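Local structure of glutathione S-transferase (Xanthomonas axonopodis pv. citri, 6NV6) at residues P56-D60 against S68-Y74. The protein catalyses the conjugation of glutathione to electrophilic substrates as a theta class glutathione transferase, and probably serves the citrus canker bacterium in detoxification. Coordinates in Å, arbitrary orientation, origin at the centre of the assembly. Numbering follows the deposited sequence.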
ATOM      1  N   PRO A  56     -10.907  -0.375  -5.035  1.00 43.42           N
ATOM      2  CA  PRO A  56     -10.683  -0.771  -6.435  1.00 46.68           C
ATOM      3  C   PRO A  56     -11.612  -1.906  -6.841  1.00 49.82           C
ATOM      4  O   PRO A  56     -11.911  -2.803  -6.049  1.00 52.40           O
ATOM      5  CB  PRO A  56      -9.216  -1.224  -6.451  1.00 40.09           C
ATOM      6  CG  PRO A  56      -8.901  -1.561  -5.034  1.00 40.38           C
ATOM      7  CD  PRO A  56      -9.725  -0.625  -4.195  1.00 41.48           C
ATOM      8  N   THR A  57     -12.077  -1.855  -8.084  1.00 46.53           N
ATOM      9  CA  THR A  57     -12.716  -3.002  -8.718  1.00 43.14           C
ATOM     10  C   THR A  57     -11.787  -3.510  -9.809  1.00 40.57           C
ATOM     11  O   THR A  57     -11.434  -2.760 -10.727  1.00 42.35           O
ATOM     12  CB  THR A  57     -14.080  -2.648  -9.314  1.00 48.09           C
ATOM     13  OG1 THR A  57     -14.892  -1.980  -8.338  1.00 60.40           O
ATOM     14  CG2 THR A  57     -14.783  -3.906  -9.792  1.00 49.17           C
ATOM     15  N   LEU A  58     -11.380  -4.768  -9.702  1.00 42.68           N
ATOM     16  CA  LEU A  58     -10.615  -5.429 -10.746  1.00 36.99           C
ATOM     17  C   LEU A  58     -11.557  -6.255 -11.603  1.00 44.98           C
ATOM     18  O   LEU A  58     -12.467  -6.904 -11.085  1.00 39.83           O
ATOM     19  CB  LEU A  58      -9.527  -6.327 -10.165  1.00 34.06           C
ATOM     20  CG  LEU A  58      -8.451  -6.914 -11.099  1.00 37.14           C
ATOM     21  CD1 LEU A  58      -8.845  -8.252 -11.672  1.00 44.52           C
ATOM     22  CD2 LEU A  58      -8.104  -5.987 -12.239  1.00 40.13           C
ATOM     23  N   GLN A  59     -11.340  -6.214 -12.917  1.00 50.09           N
ATOM     24  CA  GLN A  59     -11.985  -7.122 -13.854  1.00 49.70           C
ATOM     25  C   GLN A  59     -10.922  -7.665 -14.794  1.00 48.13           C
ATOM     26  O   GLN A  59     -10.185  -6.897 -15.420  1.00 47.19           O
ATOM     27  CB  GLN A  59     -13.091  -6.435 -14.655  1.00 56.98           C
ATOM     28  CG  GLN A  59     -13.744  -7.355 -15.682  1.00 67.88           C
ATOM     29  CD  GLN A  59     -15.010  -6.769 -16.289  1.00 81.07           C
ATOM     30  OE1 GLN A  59     -15.502  -5.724 -15.849  1.00 81.17           O
ATOM     31  NE2 GLN A  59     -15.542  -7.443 -17.311  1.00 81.31           N
ATOM     32  N   ASP A  60     -10.836  -8.985 -14.878  1.00 47.76           N
ATOM     33  CA  ASP A  60      -9.907  -9.654 -15.785  1.00 51.05           C
ATOM     34  C   ASP A  60     -10.676 -10.831 -16.374  1.00 58.45           C
ATOM     35  O   ASP A  60     -10.790 -11.886 -15.736  1.00 52.73           O
ATOM     36  CB  ASP A  60      -8.640 -10.114 -15.075  1.00 45.85           C
ATOM     37  CG  ASP A  60      -7.709 -10.886 -15.996  1.00 48.56           C
ATOM     38  OD1 ASP A  60      -7.919 -10.849 -17.227  1.00 50.87           O
ATOM     39  OD2 ASP A  60      -6.767 -11.534 -15.492  1.00 44.61           O
ATOM     40  N   SER A  68      -8.593  -5.149  -2.212  1.00 31.93           N
ATOM     41  CA  SER A  68      -7.239  -4.721  -2.573  1.00 29.09           C
ATOM     42  C   SER A  68      -6.252  -5.888  -2.521  1.00 31.80           C
ATOM     43  O   SER A  68      -5.620  -6.249  -3.525  1.00 29.65           O
ATOM     44  CB  SER A  68      -6.780  -3.631  -1.610  1.00 23.51           C
ATOM     45  OG  SER A  68      -7.844  -2.727  -1.328  1.00 34.87           O
ATOM     46  N   ASN A  69      -6.119  -6.507  -1.341  1.00 30.38           N
ATOM     47  CA  ASN A  69      -5.060  -7.492  -1.154  1.00 36.48           C
ATOM     48  C   ASN A  69      -5.338  -8.775  -1.930  1.00 32.35           C
ATOM     49  O   ASN A  69      -4.393  -9.427  -2.387  1.00 34.93           O
ATOM     50  CB  ASN A  69      -4.863  -7.780   0.338  1.00 37.37           C
ATOM     51  CG  ASN A  69      -4.393  -6.563   1.119  1.00 25.41           C
ATOM     52  OD1 ASN A  69      -3.952  -5.565   0.543  1.00 28.43           O
ATOM     53  ND2 ASN A  69      -4.499  -6.637   2.436  1.00 19.45           N
ATOM     54  N   ALA A  70      -6.609  -9.149  -2.094  1.00 32.05           N
ATOM     55  CA  ALA A  70      -6.938 -10.240  -3.003  1.00 34.01           C
ATOM     56  C   ALA A  70      -6.555  -9.887  -4.438  1.00 33.76           C
ATOM     57  O   ALA A  70      -6.008 -10.726  -5.168  1.00 33.72           O
ATOM     58  CB  ALA A  70      -8.425 -10.579  -2.901  1.00 28.02           C
ATOM     59  N   ILE A  71      -6.850  -8.655  -4.863  1.00 25.53           N
ATOM     60  CA  ILE A  71      -6.445  -8.202  -6.188  1.00 31.26           C
ATOM     61  C   ILE A  71      -4.937  -8.330  -6.346  1.00 35.21           C
ATOM     62  O   ILE A  71      -4.438  -8.755  -7.397  1.00 37.06           O
ATOM     63  CB  ILE A  71      -6.920  -6.756  -6.433  1.00 32.13           C
ATOM     64  CG1 ILE A  71      -8.450  -6.695  -6.470  1.00 34.28           C
ATOM     65  CG2 ILE A  71      -6.357  -6.211  -7.735  1.00 27.50           C
ATOM     66  CD1 ILE A  71      -9.005  -5.300  -6.346  1.00 34.33           C
ATOM     67  N   VAL A  72      -4.185  -7.983  -5.302  1.00 29.52           N
ATOM     68  CA  VAL A  72      -2.729  -8.046  -5.403  1.00 31.21           C
ATOM     69  C   VAL A  72      -2.289  -9.493  -5.542  1.00 28.96           C
ATOM     70  O   VAL A  72      -1.592  -9.863  -6.495  1.00 29.60           O
ATOM     71  CB  VAL A  72      -2.067  -7.375  -4.182  1.00 35.23           C
ATOM     72  CG1 VAL A  72      -0.571  -7.715  -4.110  1.00 25.51           C
ATOM     73  CG2 VAL A  72      -2.288  -5.856  -4.202  1.00 26.71           C
ATOM     74  N   ARG A  73      -2.708 -10.332  -4.591  1.00 36.25           N
ATOM     75  CA  ARG A  73      -2.293 -11.727  -4.599  1.00 34.97           C
ATOM     76  C   ARG A  73      -2.642 -12.384  -5.920  1.00 30.56           C
ATOM     77  O   ARG A  73      -1.853 -13.161  -6.470  1.00 30.77           O
ATOM     78  CB  ARG A  73      -2.923 -12.478  -3.424  1.00 30.76           C
ATOM     79  CG  ARG A  73      -2.208 -12.212  -2.103  1.00 38.56           C
ATOM     80  CD  ARG A  73      -2.678 -13.170  -1.014  1.00 43.02           C
ATOM     81  NE  ARG A  73      -4.042 -12.843  -0.609  1.00 45.56           N
ATOM     82  CZ  ARG A  73      -4.340 -12.022   0.397  1.00 45.03           C
ATOM     83  NH1 ARG A  73      -3.370 -11.463   1.111  1.00 40.09           N
ATOM     84  NH2 ARG A  73      -5.609 -11.762   0.695  1.00 44.23           N
ATOM     85  N   TYR A  74      -3.807 -12.043  -6.467  1.00 27.70           N
ATOM     86  CA  TYR A  74      -4.191 -12.578  -7.762  1.00 29.87           C
ATOM     87  C   TYR A  74      -3.231 -12.113  -8.856  1.00 36.82           C
ATOM     88  O   TYR A  74      -2.623 -12.934  -9.557  1.00 36.12           O
ATOM     89  CB  TYR A  74      -5.620 -12.173  -8.093  1.00 28.87           C
ATOM     90  CG  TYR A  74      -5.934 -12.479  -9.524  1.00 33.82           C
ATOM     91  CD1 TYR A  74      -5.983 -13.794  -9.965  1.00 39.46           C
ATOM     92  CD2 TYR A  74      -6.122 -11.462 -10.450  1.00 31.58           C
ATOM     93  CE1 TYR A  74      -6.246 -14.090 -11.283  1.00 43.90           C
ATOM     94  CE2 TYR A  74      -6.389 -11.742 -11.766  1.00 32.79           C
ATOM     95  CZ  TYR A  74      -6.451 -13.054 -12.179  1.00 41.44           C
ATOM     96  OH  TYR A  74      -6.715 -13.344 -13.494  1.00 43.91           O
TER
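The contact lies in the ββα half of the thioredoxin-like N-terminal domain of this glutathione transferase, where strand 57-60, the first of the hairpin with 63-65, rests against helix 68-79. Strand and helix run nearly the same way, their axes inclined by 30° and 9.3 Å apart at closest approach, a spacing filled by side chains. Ile71 loses the most surface, 70 Å², because it points at the strand and meets both Pro56, just ahead of the strand, and Leu58 within it. Its CD1 reaches the backbone O of Pro56 at 3.8 Å and the ring atom CG of Pro56 at 4.0 Å, while its CG1 lies 3.9 Å from CB of Leu58. Leu58, buried on the helix-facing side of the sheet, extends this apolar layer along the helix, with CD1 4.3 Å from CE2 of Tyr74, one turn after Ile71. Ile6 of strand 4-7 also packs on Leu58 and Leu65 of strand 63-65 on Ile71, so the neighbouring strands share this core. At the N-terminal end of the contact, Pro56 sits beside Ser68, its CD 4.0 Å from Ser68 OG, and both also touch Asn14 of helix 13-25. The far end is polar: the tyrosine side chain, with chi1 in the t well, spans the gap to the last residue of the strand. Although the modelled position of Asp60 OD2 is less certain, so that the geometry calls for caution, Tyr74 OH donates a hydrogen bond of 2.7 Å to Asp60 OD2, which lies near the plane of the ring at its edge.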